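Local coordinates for 11S globulin seed storage protein (Amaranthus hypochondriacus, PDB 3QAC), which probably serves as a seed storage protein and nutrient reservoir, with subunits of two cupin domains that assemble into hexamers, at residues 46-51 with 345-350; 70-75 with 162-167; 308-313 with 323-328; 341-346 with 404-409. All coordinates share one frame; numbering follows the deposited sequence.

Contact 1: 46-51 with 345-350; sequences RCAGVS and HNIMYC
His345 lies with one face of its imidazole against the last turn of helix 43-48. Ala48 CA forms a CH-pi contact there, 3.8 Å from the centroid of the His345 ring and 14° off its normal, displaced toward the rim. Ala48 CB adds a touch on His345 CG at 3.9 Å. Cys47 SG, tied by a disulfide to Cys14, comes in obliquely and meets His345 CE1 at 3.5 Å. His345 CG stands beside its own backbone N (chi1 -63°), and the ring beyond it lies over Ala48 CA.

The contact joins the two cupin domains of the subunit: the helix belongs to the N-terminal one and strand 346-351 to the C-terminal one.

Polar contacts are sparse. Cys47 O lies 3.4 Å from His345 NE2, but the angle is too poor for a hydrogen bond; NE2 bonds instead to Gln172 O of the second subunit.

The remaining contacts are apolar. The Val50 and Ile347 side chains pass one another, running opposite ways, with Val50 CG2 resting 3.8 Å from Ile347 CG1, while Ile347 CD1 extends to Ala48 CB at 4.2 Å. Leu163 packs on both Val50 and Ile347.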
loop_
_atom_site.group_PDB
_atom_site.type_symbol
_atom_site.label_atom_id
_atom_site.label_comp_id
_atom_site.label_asym_id
_atom_site.label_seq_id
_atom_site.Cartn_x
_atom_site.Cartn_y
_atom_site.Cartn_z
ATOM N N ARG A 46 5.425 13.462 -11.311
ATOM C CA ARG A 46 6.186 12.735 -10.317
ATOM C C ARG A 46 5.370 12.707 -9.026
ATOM O O ARG A 46 5.269 11.683 -8.363
ATOM C CB ARG A 46 7.574 13.376 -10.108
ATOM C CG ARG A 46 8.496 13.215 -11.318
ATOM C CD ARG A 46 9.971 13.470 -10.985
ATOM N NE ARG A 46 10.280 14.900 -10.982
ATOM C CZ ARG A 46 10.551 15.595 -9.883
ATOM N NH1 ARG A 46 10.563 14.969 -8.701
ATOM N NH2 ARG A 46 10.813 16.906 -9.961
ATOM N N CYS A 47 4.788 13.849 -8.686
ATOM C CA CYS A 47 3.933 13.960 -7.526
ATOM C C CYS A 47 2.745 12.982 -7.618
ATOM O O CYS A 47 2.413 12.316 -6.643
ATOM C CB CYS A 47 3.416 15.393 -7.402
ATOM S SG CYS A 47 2.143 15.597 -6.130
ATOM N N ALA A 48 2.113 12.912 -8.792
ATOM C CA ALA A 48 0.922 12.093 -8.995
ATOM C C ALA A 48 1.296 10.631 -9.174
ATOM O O ALA A 48 0.516 9.738 -8.868
ATOM C CB ALA A 48 0.132 12.590 -10.192
ATOM N N GLY A 49 2.509 10.389 -9.655
ATOM C CA GLY A 49 2.987 9.029 -9.846
ATOM C C GLY A 49 2.272 8.361 -11.001
ATOM O O GLY A 49 1.863 7.199 -10.922
ATOM N N VAL A 50 2.105 9.105 -12.085
ATOM C CA VAL A 50 1.447 8.554 -13.249
ATOM C C VAL A 50 2.165 8.995 -14.489
ATOM O O VAL A 50 3.039 9.865 -14.450
ATOM C CB VAL A 50 -0.013 9.000 -13.339
ATOM C CG1 VAL A 50 -0.780 8.588 -12.065
ATOM C CG2 VAL A 50 -0.096 10.494 -13.566
ATOM N N SER A 51 1.820 8.353 -15.585
ATOM C CA SER A 51 2.256 8.792 -16.890
ATOM C C SER A 51 1.007 8.838 -17.745
ATOM O O SER A 51 0.007 8.182 -17.459
ATOM C CB SER A 51 3.281 7.837 -17.481
ATOM O OG SER A 51 4.494 7.849 -16.729
ATOM N N HIS A 345 -5.248 12.337 -6.644
ATOM C CA HIS A 345 -4.744 13.272 -7.643
ATOM C C HIS A 345 -5.697 13.201 -8.801
ATOM O O HIS A 345 -6.250 12.159 -9.118
ATOM C CB HIS A 345 -3.340 12.897 -8.156
ATOM C CG HIS A 345 -2.287 12.934 -7.100
ATOM N ND1 HIS A 345 -1.764 14.115 -6.615
ATOM C CD2 HIS A 345 -1.673 11.942 -6.418
ATOM C CE1 HIS A 345 -0.879 13.847 -5.673
ATOM N NE2 HIS A 345 -0.799 12.536 -5.539
ATOM N N ASN A 346 -5.848 14.318 -9.474
ATOM C CA ASN A 346 -6.748 14.364 -10.583
ATOM C C ASN A 346 -6.001 14.765 -11.843
ATOM O O ASN A 346 -5.520 15.899 -11.955
ATOM C CB ASN A 346 -7.820 15.379 -10.257
ATOM C CG ASN A 346 -8.965 15.261 -11.156
ATOM O OD1 ASN A 346 -8.782 15.060 -12.348
ATOM N ND2 ASN A 346 -10.176 15.356 -10.605
ATOM N N ILE A 347 -5.869 13.844 -12.780
ATOM C CA ILE A 347 -5.232 14.198 -14.030
ATOM C C ILE A 347 -6.352 14.593 -14.949
ATOM O O ILE A 347 -7.004 13.747 -15.548
ATOM C CB ILE A 347 -4.371 13.071 -14.643
ATOM C CG1 ILE A 347 -3.145 12.802 -13.775
ATOM C CG2 ILE A 347 -3.866 13.477 -16.017
ATOM C CD1 ILE A 347 -3.478 12.278 -12.356
ATOM N N MET A 348 -6.603 15.892 -15.010
ATOM C CA MET A 348 -7.657 16.403 -15.858
ATOM C C MET A 348 -7.187 16.722 -17.265
ATOM O O MET A 348 -6.452 17.678 -17.499
ATOM C CB MET A 348 -8.281 17.652 -15.276
ATOM C CG MET A 348 -9.131 18.307 -16.333
ATOM S SD MET A 348 -10.010 19.691 -15.697
ATOM C CE MET A 348 -8.639 20.668 -15.124
ATOM N N TYR A 349 -7.645 15.908 -18.190
ATOM C CA TYR A 349 -7.374 16.040 -19.601
ATOM C C TYR A 349 -8.515 16.765 -20.287
ATOM O O TYR A 349 -9.692 16.388 -20.126
ATOM C CB TYR A 349 -7.336 14.646 -20.162
ATOM C CG TYR A 349 -7.127 14.567 -21.640
ATOM C CD1 TYR A 349 -5.861 14.763 -22.190
ATOM C CD2 TYR A 349 -8.173 14.252 -22.488
ATOM C CE1 TYR A 349 -5.656 14.665 -23.538
ATOM C CE2 TYR A 349 -7.971 14.152 -23.851
ATOM C CZ TYR A 349 -6.703 14.363 -24.365
ATOM O OH TYR A 349 -6.475 14.262 -25.715
ATOM N N CYS A 350 -8.187 17.789 -21.066
ATOM C CA CYS A 350 -9.231 18.496 -21.789
ATOM C C CYS A 350 -9.567 17.792 -23.082
ATOM O O CYS A 350 -8.714 17.610 -23.949
ATOM C CB CYS A 350 -8.857 19.938 -22.084
ATOM S SG CYS A 350 -10.157 20.739 -23.046
#

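Contact 2: 70-75 with 162-167; sequences APELIY and ILIDTA
Leu73 and Leu163 face each other as a hydrogen-bonded antiparallel pair: Leu163 N donates to Leu73 O at 2.8 Å, and Leu73 N to Leu163 O at 3.0 Å. Past the end of strand 158-164 the pairing goes on, with Asp165 N pointing almost straight at Pro71 O (3.1 Å, 176° at the hydrogen); Asp165 is also the centre of an inverse gamma turn. Packing is tight at this end. Ala70 CB touches both Ile164 CG2 at 3.7 Å and Asp165 O at 3.6 Å, and Glu72 CA lies 3.2 Å from Leu163 O in a CA-H...O contact.

At the other end the fit is looser: the Ile74 and Ile162 side chains run abreast, with Ile74 CG2 4.1 Å from Ile162 CG1, and Ile74 is partly exposed. On this same face Glu72 crosses over Ile162, its OE2 3.6 Å from Ile162 CG2, and runs alongside Ile164. The opposite face carries Leu73 and Leu163, both packed on Phe400 of strand 394-401, so these neighbouring strands of the N-terminal cupin sheet also meet the C-terminal domain.

The backbone bonds fix the register, whereas the buried Glu72 carboxylate, lying against aliphatic groups, finds its charge partner beyond the two segments, in a salt bridge to Arg180 that would be expected to keep it ionised.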
loop_
_atom_site.group_PDB
_atom_site.type_symbol
_atom_site.label_atom_id
_atom_site.label_comp_id
_atom_site.label_asym_id
_atom_site.label_seq_id
_atom_site.Cartn_x
_atom_site.Cartn_y
_atom_site.Cartn_z
ATOM N N ALA A 70 1.993 -1.589 -14.827
ATOM C CA ALA A 70 1.014 -0.714 -14.164
ATOM C C ALA A 70 -0.405 -0.856 -14.735
ATOM O O ALA A 70 -0.566 -1.097 -15.929
ATOM C CB ALA A 70 1.457 0.729 -14.249
ATOM N N PRO A 71 -1.439 -0.680 -13.885
ATOM C CA PRO A 71 -2.824 -0.689 -14.361
ATOM C C PRO A 71 -3.055 0.572 -15.176
ATOM O O PRO A 71 -2.371 1.570 -14.953
ATOM C CB PRO A 71 -3.659 -0.586 -13.070
ATOM C CG PRO A 71 -2.704 -0.619 -11.935
ATOM C CD PRO A 71 -1.350 -0.284 -12.473
ATOM N N GLU A 72 -4.009 0.538 -16.092
ATOM C CA GLU A 72 -4.277 1.689 -16.929
ATOM C C GLU A 72 -5.745 1.977 -16.925
ATOM O O GLU A 72 -6.562 1.073 -16.840
ATOM C CB GLU A 72 -3.883 1.416 -18.370
ATOM C CG GLU A 72 -2.468 0.959 -18.567
ATOM C CD GLU A 72 -2.177 0.799 -20.020
ATOM O OE1 GLU A 72 -2.997 0.159 -20.707
ATOM O OE2 GLU A 72 -1.159 1.342 -20.491
ATOM N N LEU A 73 -6.049 3.253 -17.041
ATOM C CA LEU A 73 -7.382 3.753 -17.199
ATOM C C LEU A 73 -7.376 4.377 -18.567
ATOM O O LEU A 73 -6.579 5.281 -18.839
ATOM C CB LEU A 73 -7.649 4.819 -16.147
ATOM C CG LEU A 73 -8.994 4.733 -15.447
ATOM C CD1 LEU A 73 -9.220 3.310 -14.958
ATOM C CD2 LEU A 73 -9.024 5.710 -14.294
ATOM N N ILE A 74 -8.254 3.895 -19.432
ATOM C CA ILE A 74 -8.283 4.320 -20.817
ATOM C C ILE A 74 -9.595 5.033 -21.146
ATOM O O ILE A 74 -10.679 4.535 -20.864
ATOM C CB ILE A 74 -8.134 3.114 -21.729
ATOM C CG1 ILE A 74 -6.881 2.322 -21.331
ATOM C CG2 ILE A 74 -8.077 3.561 -23.165
ATOM C CD1 ILE A 74 -6.826 0.905 -21.816
ATOM N N TYR A 75 -9.494 6.218 -21.727
ATOM C CA TYR A 75 -10.666 6.882 -22.253
ATOM C C TYR A 75 -10.562 6.915 -23.768
ATOM O O TYR A 75 -9.540 7.325 -24.326
ATOM C CB TYR A 75 -10.801 8.287 -21.690
ATOM C CG TYR A 75 -11.940 9.074 -22.291
ATOM C CD1 TYR A 75 -13.251 8.804 -21.943
ATOM C CD2 TYR A 75 -11.700 10.105 -23.183
ATOM C CE1 TYR A 75 -14.292 9.515 -22.480
ATOM C CE2 TYR A 75 -12.739 10.832 -23.724
ATOM C CZ TYR A 75 -14.029 10.533 -23.371
ATOM O OH TYR A 75 -15.068 11.249 -23.902
ATOM N N ILE A 162 -4.694 7.542 -22.215
ATOM C CA ILE A 162 -4.346 6.486 -21.302
ATOM C C ILE A 162 -3.616 7.020 -20.086
ATOM O O ILE A 162 -2.527 7.583 -20.200
ATOM C CB ILE A 162 -3.491 5.466 -22.041
ATOM C CG1 ILE A 162 -4.270 4.955 -23.262
ATOM C CG2 ILE A 162 -3.059 4.343 -21.113
ATOM C CD1 ILE A 162 -3.510 4.002 -24.151
ATOM N N LEU A 163 -4.228 6.882 -18.920
ATOM C CA LEU A 163 -3.494 7.092 -17.687
ATOM C C LEU A 163 -2.822 5.789 -17.276
ATOM O O LEU A 163 -3.475 4.728 -17.194
ATOM C CB LEU A 163 -4.401 7.582 -16.566
ATOM C CG LEU A 163 -3.601 7.709 -15.269
ATOM C CD1 LEU A 163 -3.235 9.154 -15.021
ATOM C CD2 LEU A 163 -4.379 7.152 -14.097
ATOM N N ILE A 164 -1.518 5.875 -17.025
ATOM C CA ILE A 164 -0.736 4.731 -16.572
ATOM C C ILE A 164 -0.289 4.979 -15.149
ATOM O O ILE A 164 0.524 5.867 -14.891
ATOM C CB ILE A 164 0.503 4.493 -17.431
ATOM C CG1 ILE A 164 0.143 4.536 -18.920
ATOM C CG2 ILE A 164 1.155 3.168 -17.056
ATOM C CD1 ILE A 164 1.328 4.372 -19.817
ATOM N N ASP A 165 -0.820 4.191 -14.220
ATOM C CA ASP A 165 -0.665 4.508 -12.814
ATOM C C ASP A 165 0.541 3.791 -12.238
ATOM O O ASP A 165 0.407 2.784 -11.533
ATOM C CB ASP A 165 -1.932 4.144 -12.052
ATOM C CG ASP A 165 -1.795 4.389 -10.584
ATOM O OD1 ASP A 165 -0.937 5.230 -10.242
ATOM O OD2 ASP A 165 -2.525 3.747 -9.782
ATOM N N THR A 166 1.720 4.329 -12.541
ATOM C CA THR A 166 2.979 3.684 -12.223
ATOM C C THR A 166 3.139 3.559 -10.723
ATOM O O THR A 166 3.798 2.648 -10.251
ATOM C CB THR A 166 4.147 4.484 -12.800
ATOM O OG1 THR A 166 3.926 5.867 -12.534
ATOM C CG2 THR A 166 4.209 4.320 -14.293
ATOM N N ALA A 167 2.528 4.466 -9.975
ATOM C CA ALA A 167 2.599 4.413 -8.518
ATOM C C ALA A 167 1.593 3.438 -7.872
ATOM O O ALA A 167 1.521 3.339 -6.653
ATOM C CB ALA A 167 2.413 5.805 -7.936
#

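Contact 3: 308-313 with 323-328; sequences TTVNSF and LSAAKG
Lys327 O is gripped twice: Thr308 N donates to it at 2.8 Å, and an ordered water donates to it at 3.1 Å. The same water is hydrogen-bonded to Thr308 OG1 at 2.9 Å and therefore bridges the hydroxyl and the carbonyl. Thr308 OG1 stands beside its own backbone N (chi1 -63°). Lys327 N returns the main-chain bond to Thr308 O at 2.8 Å.

Two residues along, Val310 and Ala325 form the next hydrogen-bonded antiparallel pair. Val310 N reaches Ala325 O at 2.7 Å, approaching 42° above the carbonyl plane, while Ala325 N donates back to Val310 O; Val310 CB lies against Ala325 CB on the face these residues share with Thr308 and Lys327. Between the two pairs, Thr309 and Ala326 oppose each other without direct bonds, and Ala326 CA comes within 3.1 Å of Thr308 O as a CA-H...O contact. Beyond the ladder, segment 308-313 makes an Asx turn, Asn311 OD1 accepting from Phe313 N at 3.1 Å.

Lys327 NZ leads away from the pair to a salt bridge with Asp292 and a hydrogen bond with Tyr75. In the C-terminal cupin sheet, strand 305-310 lies between strands 299-301 and 324-330, and the latter is followed by 394-401. Helix 318-321, in the connection between the two segments, packs on Val310, while Leu73 of strand 72-78 touches Ala325.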
loop_
_atom_site.group_PDB
_atom_site.type_symbol
_atom_site.label_atom_id
_atom_site.label_comp_id
_atom_site.label_asym_id
_atom_site.label_seq_id
_atom_site.Cartn_x
_atom_site.Cartn_y
_atom_site.Cartn_z
ATOM N N THR A 308 -20.005 12.838 -14.722
ATOM C CA THR A 308 -20.304 11.415 -14.733
ATOM C C THR A 308 -19.120 10.665 -14.174
ATOM O O THR A 308 -18.013 10.780 -14.696
ATOM C CB THR A 308 -20.592 10.920 -16.155
ATOM O OG1 THR A 308 -21.759 11.573 -16.651
ATOM C CG2 THR A 308 -20.823 9.427 -16.164
ATOM N N THR A 309 -19.342 9.918 -13.098
ATOM C CA THR A 309 -18.233 9.250 -12.430
ATOM C C THR A 309 -18.135 7.779 -12.784
ATOM O O THR A 309 -19.139 7.099 -12.951
ATOM C CB THR A 309 -18.291 9.393 -10.902
ATOM O OG1 THR A 309 -19.389 8.625 -10.394
ATOM C CG2 THR A 309 -18.471 10.837 -10.511
ATOM N N VAL A 310 -16.904 7.308 -12.938
ATOM C CA VAL A 310 -16.639 5.886 -13.009
ATOM C C VAL A 310 -15.856 5.518 -11.767
ATOM O O VAL A 310 -14.727 5.994 -11.559
ATOM C CB VAL A 310 -15.785 5.527 -14.210
ATOM C CG1 VAL A 310 -15.745 4.014 -14.379
ATOM C CG2 VAL A 310 -16.327 6.189 -15.437
ATOM N N ASN A 311 -16.471 4.688 -10.939
ATOM C CA ASN A 311 -15.825 4.155 -9.754
ATOM C C ASN A 311 -16.160 2.679 -9.581
ATOM O O ASN A 311 -16.502 2.006 -10.538
ATOM C CB ASN A 311 -16.189 4.967 -8.515
ATOM C CG ASN A 311 -17.689 4.973 -8.228
ATOM O OD1 ASN A 311 -18.433 4.110 -8.692
ATOM N ND2 ASN A 311 -18.131 5.953 -7.449
ATOM N N SER A 312 -16.027 2.185 -8.363
ATOM C CA SER A 312 -16.108 0.761 -8.088
ATOM C C SER A 312 -17.533 0.211 -8.155
ATOM O O SER A 312 -17.722 -0.998 -8.170
ATOM C CB SER A 312 -15.537 0.468 -6.703
ATOM O OG SER A 312 -14.163 0.784 -6.640
ATOM N N PHE A 313 -18.524 1.095 -8.185
ATOM C CA PHE A 313 -19.928 0.676 -8.216
ATOM C C PHE A 313 -20.435 0.423 -9.632
ATOM O O PHE A 313 -21.096 -0.576 -9.884
ATOM C CB PHE A 313 -20.810 1.679 -7.469
ATOM C CG PHE A 313 -20.258 2.044 -6.130
ATOM C CD1 PHE A 313 -20.291 1.131 -5.086
ATOM C CD2 PHE A 313 -19.651 3.275 -5.926
ATOM C CE1 PHE A 313 -19.748 1.450 -3.851
ATOM C CE2 PHE A 313 -19.110 3.612 -4.694
ATOM C CZ PHE A 313 -19.154 2.694 -3.654
ATOM N N LEU A 323 -8.463 2.898 -8.935
ATOM C CA LEU A 323 -8.535 4.142 -9.666
ATOM C C LEU A 323 -9.998 4.451 -9.875
ATOM O O LEU A 323 -10.872 3.563 -9.761
ATOM C CB LEU A 323 -7.825 4.027 -11.005
ATOM C CG LEU A 323 -6.346 3.650 -10.838
ATOM C CD1 LEU A 323 -5.761 3.165 -12.119
ATOM C CD2 LEU A 323 -5.544 4.830 -10.293
ATOM N N SER A 324 -10.263 5.717 -10.165
ATOM C CA SER A 324 -11.570 6.122 -10.609
ATOM C C SER A 324 -11.406 7.161 -11.698
ATOM O O SER A 324 -10.292 7.506 -12.080
ATOM C CB SER A 324 -12.423 6.625 -9.444
ATOM O OG SER A 324 -11.632 7.282 -8.481
ATOM N N ALA A 325 -12.526 7.636 -12.218
ATOM C CA ALA A 325 -12.509 8.535 -13.354
ATOM C C ALA A 325 -13.785 9.348 -13.325
ATOM O O ALA A 325 -14.751 8.983 -12.647
ATOM C CB ALA A 325 -12.411 7.756 -14.645
ATOM N N ALA A 326 -13.771 10.476 -14.023
ATOM C CA ALA A 326 -14.995 11.218 -14.278
ATOM C C ALA A 326 -14.899 11.909 -15.618
ATOM O O ALA A 326 -13.805 12.222 -16.104
ATOM C CB ALA A 326 -15.250 12.219 -13.188
ATOM N N LYS A 327 -16.049 12.133 -16.227
ATOM C CA LYS A 327 -16.106 13.005 -17.375
ATOM C C LYS A 327 -16.999 14.178 -17.036
ATOM O O LYS A 327 -18.036 14.020 -16.380
ATOM C CB LYS A 327 -16.621 12.288 -18.608
ATOM C CG LYS A 327 -16.964 13.261 -19.714
ATOM C CD LYS A 327 -16.478 12.791 -21.062
ATOM C CE LYS A 327 -16.960 13.749 -22.146
ATOM N NZ LYS A 327 -16.893 13.160 -23.502
ATOM N N GLY A 328 -16.574 15.363 -17.446
ATOM C CA GLY A 328 -17.340 16.555 -17.187
ATOM C C GLY A 328 -17.655 17.278 -18.475
ATOM O O GLY A 328 -16.810 17.359 -19.375
HETATM O O HOH W 1 -20.437 13.596 -18.233
#

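Contact 4: 341-346 with 404-409; sequences NLNAHN and ENAMFQ
Short strand 408-410 pairs with the end of strand 335-341 in the C-terminal cupin domain, and the two segments meet where Asn341 faces Phe408 as a non-hydrogen-bonded antiparallel pair. Asn341 OD1 comes within 3.4 Å of Phe408 CB, and the amide and ring planes stand 68° apart. Phe408 CG lies between its backbone N and carbonyl carbon (chi1 70°), and the ring beyond it leads away from Asn341 to make an edge-to-face pair with His339.

One hydrogen bond ties the backbones together: Leu342 N donates to Met407 O at 2.8 Å, with 160° at the hydrogen. Leu342 CB also lies 3.6 Å from Met407 O, so the acceptor is flanked by aliphatic carbon of the same residue that supplies its donor. The isobutyl group slants across the side chain of Gln409, Leu342 CD2 lying 3.7 Å from Gln409 CB. Pro88 of the second subunit packs on Leu342, Met407 and Gln409, so this apolar patch belongs to the subunit interface.

Farther on, the side chain of Asn343 lies across Met407, its CG 3.7 Å from Ala406 CA. Ala344 CB then meets Ala406 CB at 3.5 Å, a close methyl-to-methyl contact.

Segment 341-346 passes from strand 335-341 in one sheet to strand 346-351 in the other, and segment 404-409 follows strand 394-401 into strand 408-410; such crossings between two sheets are characteristic of the cupin jelly-roll barrel.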
loop_
_atom_site.group_PDB
_atom_site.type_symbol
_atom_site.label_atom_id
_atom_site.label_comp_id
_atom_site.label_asym_id
_atom_site.label_seq_id
_atom_site.Cartn_x
_atom_site.Cartn_y
_atom_site.Cartn_z
ATOM N N ASN A 341 -10.483 17.600 -4.380
ATOM C CA ASN A 341 -10.629 16.174 -4.295
ATOM C C ASN A 341 -10.027 15.688 -2.981
ATOM O O ASN A 341 -8.873 16.032 -2.648
ATOM C CB ASN A 341 -9.966 15.537 -5.503
ATOM C CG ASN A 341 -10.579 16.029 -6.825
ATOM O OD1 ASN A 341 -11.505 15.401 -7.353
ATOM N ND2 ASN A 341 -10.078 17.166 -7.350
ATOM N N LEU A 342 -10.810 14.901 -2.236
ATOM C CA LEU A 342 -10.419 14.488 -0.884
ATOM C C LEU A 342 -9.300 13.492 -0.897
ATOM O O LEU A 342 -8.432 13.511 -0.025
ATOM C CB LEU A 342 -11.559 13.805 -0.126
ATOM C CG LEU A 342 -12.931 14.396 0.185
ATOM C CD1 LEU A 342 -13.261 14.193 1.669
ATOM C CD2 LEU A 342 -13.099 15.828 -0.246
ATOM N N ASN A 343 -9.326 12.597 -1.874
ATOM C CA ASN A 343 -8.557 11.373 -1.729
ATOM C C ASN A 343 -7.583 11.043 -2.853
ATOM O O ASN A 343 -6.868 10.052 -2.785
ATOM C CB ASN A 343 -9.509 10.186 -1.454
ATOM C CG ASN A 343 -10.855 10.348 -2.130
ATOM O OD1 ASN A 343 -10.968 10.994 -3.178
ATOM N ND2 ASN A 343 -11.895 9.768 -1.530
ATOM N N ALA A 344 -7.539 11.869 -3.879
ATOM C CA ALA A 344 -6.912 11.441 -5.117
ATOM C C ALA A 344 -6.324 12.617 -5.909
ATOM O O ALA A 344 -6.833 13.751 -5.842
ATOM C CB ALA A 344 -7.935 10.691 -5.974
ATOM N N HIS A 345 -5.248 12.337 -6.644
ATOM C CA HIS A 345 -4.744 13.272 -7.643
ATOM C C HIS A 345 -5.697 13.201 -8.801
ATOM O O HIS A 345 -6.250 12.159 -9.118
ATOM C CB HIS A 345 -3.340 12.897 -8.156
ATOM C CG HIS A 345 -2.287 12.934 -7.100
ATOM N ND1 HIS A 345 -1.764 14.115 -6.615
ATOM C CD2 HIS A 345 -1.673 11.942 -6.418
ATOM C CE1 HIS A 345 -0.879 13.847 -5.673
ATOM N NE2 HIS A 345 -0.799 12.536 -5.539
ATOM N N ASN A 346 -5.848 14.318 -9.474
ATOM C CA ASN A 346 -6.748 14.364 -10.583
ATOM C C ASN A 346 -6.001 14.765 -11.843
ATOM O O ASN A 346 -5.520 15.899 -11.955
ATOM C CB ASN A 346 -7.820 15.379 -10.257
ATOM C CG ASN A 346 -8.965 15.261 -11.156
ATOM O OD1 ASN A 346 -8.782 15.060 -12.348
ATOM N ND2 ASN A 346 -10.176 15.356 -10.605
ATOM N N GLU A 404 -9.379 4.793 -5.545
ATOM C CA GLU A 404 -10.674 4.160 -5.638
ATOM C C GLU A 404 -11.743 5.175 -5.240
ATOM O O GLU A 404 -11.560 5.935 -4.299
ATOM C CB GLU A 404 -10.705 2.936 -4.722
ATOM C CG GLU A 404 -12.090 2.365 -4.524
ATOM C CD GLU A 404 -12.068 0.932 -4.046
ATOM O OE1 GLU A 404 -11.096 0.556 -3.340
ATOM O OE2 GLU A 404 -13.024 0.186 -4.381
ATOM N N ASN A 405 -12.843 5.214 -5.980
ATOM C CA ASN A 405 -13.956 6.082 -5.608
ATOM C C ASN A 405 -13.438 7.396 -5.063
ATOM O O ASN A 405 -13.748 7.767 -3.924
ATOM C CB ASN A 405 -14.810 5.442 -4.517
ATOM C CG ASN A 405 -15.014 3.962 -4.723
ATOM O OD1 ASN A 405 -14.748 3.170 -3.821
ATOM N ND2 ASN A 405 -15.499 3.578 -5.899
ATOM N N ALA A 406 -12.616 8.077 -5.853
ATOM C CA ALA A 406 -12.192 9.420 -5.506
ATOM C C ALA A 406 -13.455 10.235 -5.258
ATOM O O ALA A 406 -14.444 10.112 -5.971
ATOM C CB ALA A 406 -11.358 10.035 -6.633
ATOM N N MET A 407 -13.412 11.057 -4.228
ATOM C CA MET A 407 -14.547 11.848 -3.836
ATOM C C MET A 407 -14.051 13.267 -3.855
ATOM O O MET A 407 -12.920 13.517 -3.458
ATOM C CB MET A 407 -14.899 11.514 -2.398
ATOM C CG MET A 407 -16.327 11.749 -2.040
ATOM S SD MET A 407 -17.130 10.145 -1.891
ATOM C CE MET A 407 -18.156 10.125 -3.370
ATOM N N PHE A 408 -14.878 14.205 -4.284
ATOM C CA PHE A 408 -14.476 15.585 -4.171
ATOM C C PHE A 408 -15.471 16.332 -3.324
ATOM O O PHE A 408 -16.524 15.806 -3.005
ATOM C CB PHE A 408 -14.315 16.236 -5.541
ATOM C CG PHE A 408 -15.603 16.445 -6.271
ATOM C CD1 PHE A 408 -16.415 17.522 -5.979
ATOM C CD2 PHE A 408 -15.988 15.582 -7.272
ATOM C CE1 PHE A 408 -17.598 17.726 -6.673
ATOM C CE2 PHE A 408 -17.180 15.776 -7.965
ATOM C CZ PHE A 408 -17.975 16.850 -7.670
ATOM N N GLN A 409 -15.125 17.554 -2.942
ATOM C CA GLN A 409 -16.041 18.384 -2.201
ATOM C C GLN A 409 -16.087 19.750 -2.827
ATOM O O GLN A 409 -15.061 20.431 -2.934
ATOM C CB GLN A 409 -15.623 18.514 -0.734
ATOM C CG GLN A 409 -16.275 19.714 -0.052
ATOM C CD GLN A 409 -16.432 19.546 1.455
ATOM O OE1 GLN A 409 -17.388 18.933 1.920
ATOM N NE2 GLN A 409 -15.502 20.108 2.220
#

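Contacts 2 and 3 are strand ladders, one in each cupin domain, held by backbone bonds; they touch where Leu73 packs against Leu323. Contact 1, also buried, joins the two domains by ring and apolar contacts instead. It meets contact 2 where Ser51 O lies 2.8 Å from Ile164 N, which extends the N-terminal sheet. Contact 4 is the most exposed of the four: a loop that leaves one strand pairs with the start of another through a single backbone bond. It shares His345 with contact 1, and both reach the second subunit, whereas contacts 2 and 3 touch no other chain. Ser324 OG and Ala406 N, 2.9 Å apart, link contacts 3 and 4.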